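Local coordinates for stress responsive alpha-beta protein (Jannaschia sp., PDB 3BB5) that is of unknown function but forms a dimer of ferredoxin-like subunits and belongs to the stress-responsive alpha/beta-barrel family, at residues A[46-51]-A[88-93]. Sequence-based numbering, arbitrary orientation.
With EDO (1,2-ethanediol), chain G.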
# COMPACT_ATOMS: atom_id res chain seq x y z
N ASP A 46 14.57 -3.81 8.36
CA ASP A 46 14.51 -5.27 8.53
C ASP A 46 15.04 -5.72 9.90
O ASP A 46 14.49 -6.61 10.54
CB ASP A 46 15.27 -6.03 7.44
CG ASP A 46 14.52 -6.09 6.11
OD1 ASP A 46 13.28 -6.01 6.12
OD2 ASP A 46 15.18 -6.16 5.04
N GLY A 47 16.12 -5.08 10.35
CA GLY A 47 16.69 -5.35 11.65
C GLY A 47 15.83 -4.92 12.79
O GLY A 47 15.78 -5.58 13.81
N LEU A 48 15.18 -3.77 12.65
CA LEU A 48 14.30 -3.27 13.69
C LEU A 48 13.00 -4.07 13.89
O LEU A 48 12.63 -4.33 15.03
CB LEU A 48 13.99 -1.78 13.49
CG LEU A 48 12.98 -1.17 14.46
CD1 LEU A 48 13.52 -1.20 15.89
CD2 LEU A 48 12.57 0.23 13.98
N ALA A 49 12.33 -4.46 12.83
CA ALA A 49 11.00 -5.11 12.90
C ALA A 49 10.85 -6.21 13.98
O ALA A 49 9.90 -6.16 14.77
CB ALA A 49 10.62 -5.66 11.57
N PRO A 50 11.78 -7.22 14.02
CA PRO A 50 11.75 -8.30 15.03
C PRO A 50 11.89 -7.84 16.45
O PRO A 50 11.67 -8.62 17.35
CB PRO A 50 12.96 -9.17 14.67
CG PRO A 50 13.37 -8.78 13.32
CD PRO A 50 12.91 -7.40 13.08
N GLU A 51 12.32 -6.60 16.65
CA GLU A 51 12.59 -6.06 17.96
C GLU A 51 11.42 -5.25 18.47
O GLU A 51 11.44 -4.80 19.59
CB GLU A 51 13.89 -5.21 17.92
CG GLU A 51 15.14 -6.03 17.43
CD GLU A 51 15.36 -7.29 18.30
OE1 GLU A 51 15.22 -7.15 19.56
OE2 GLU A 51 15.63 -8.40 17.74
N ASP A 88 3.16 4.13 16.87
CA ASP A 88 3.86 5.18 17.61
C ASP A 88 5.18 4.73 18.21
O ASP A 88 6.12 5.49 18.27
CB ASP A 88 2.98 5.71 18.74
CG ASP A 88 1.71 6.38 18.24
OD1 ASP A 88 1.65 6.81 17.07
OD2 ASP A 88 0.78 6.46 19.06
N ALA A 89 5.23 3.49 18.68
CA ALA A 89 6.46 2.89 19.18
C ALA A 89 7.51 2.87 18.09
O ALA A 89 8.65 3.17 18.31
CB ALA A 89 6.22 1.51 19.67
N TYR A 90 7.07 2.55 16.87
CA TYR A 90 7.93 2.51 15.70
C TYR A 90 8.40 3.89 15.27
O TYR A 90 9.58 4.10 15.00
CB TYR A 90 7.18 1.75 14.61
CG TYR A 90 7.65 1.94 13.19
CD1 TYR A 90 7.13 2.95 12.42
CD2 TYR A 90 8.53 1.07 12.60
CE1 TYR A 90 7.49 3.09 11.13
CE2 TYR A 90 8.92 1.23 11.32
CZ TYR A 90 8.39 2.24 10.58
OH TYR A 90 8.72 2.41 9.26
N ALA A 91 7.46 4.84 15.22
CA ALA A 91 7.74 6.22 14.88
C ALA A 91 8.93 6.78 15.66
O ALA A 91 9.83 7.35 15.07
CB ALA A 91 6.52 7.07 15.17
N VAL A 92 8.92 6.58 16.98
CA VAL A 92 9.85 7.23 17.87
C VAL A 92 11.14 6.49 18.08
O VAL A 92 12.07 7.05 18.62
CB VAL A 92 9.21 7.50 19.26
CG1 VAL A 92 8.02 8.42 19.10
CG2 VAL A 92 8.83 6.19 19.98
N HIS A 93 11.22 5.23 17.68
CA HIS A 93 12.42 4.44 17.96
C HIS A 93 13.61 5.06 17.20
O HIS A 93 13.46 5.41 16.02
CB HIS A 93 12.19 2.98 17.53
CG HIS A 93 13.28 2.04 17.96
ND1 HIS A 93 14.52 2.00 17.36
CD2 HIS A 93 13.30 1.09 18.92
CE1 HIS A 93 15.26 1.08 17.95
NE2 HIS A 93 14.55 0.52 18.91
C1 EDO G . 8.28 7.11 6.67
O1 EDO G . 8.04 8.32 7.40
C2 EDO G . 8.83 6.00 7.58
O2 EDO G . 7.80 5.08 8.00
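Leu48 meets Tyr90 and His93 near the ends of two helices: segment 46-51 comprises the last part of helix 34-48 and a 3-10 segment at 49-51, with Glu51 N bonded to Leu48 O at 2.8 Å, while segment 88-93 closes helix 84-92. In this dimeric ferredoxin-like fold, helices pack on an antiparallel sheet, and the contact illustrates how one branched side chain can join two helix ends without a polar bond between them. Leu48 projects toward the other segment, its CG anti to the backbone N (chi1 176°), and its two methyl branches divide the work. CD1 of Leu48 sits over the centre of the His93 imidazole in a CH-pi contact, 3.5 Å from the ring centroid and only 9° off its normal. CD2 of Leu48 turns to Tyr90, where it approaches the phenol ring obliquely, 4.4 Å from CD2 of Tyr90. His93 is itself the N-cap of helix 94-105: its ND1 bonds to Thr95 N, which probably helps hold the ring's rotation and so the face offered to Leu48. Replacing the imidazole with the methyl of an alanine is likely to leave CD1 of Leu48 without its aromatic platform and Thr95 N without its side-chain cap. Tyr90 extends to the sheet, touching Leu55, Phe77 and Cys79 and meeting the ring of Phe81; its ring also meets that of His96, on helix 94-105. At its far end, Tyr90 OH lies 3.1 Å from O2 of an ethanediol molecule, probably from the crystallisation liquor, which shares a hydrogen bond with it near the ring plane and makes another with His23 NE2.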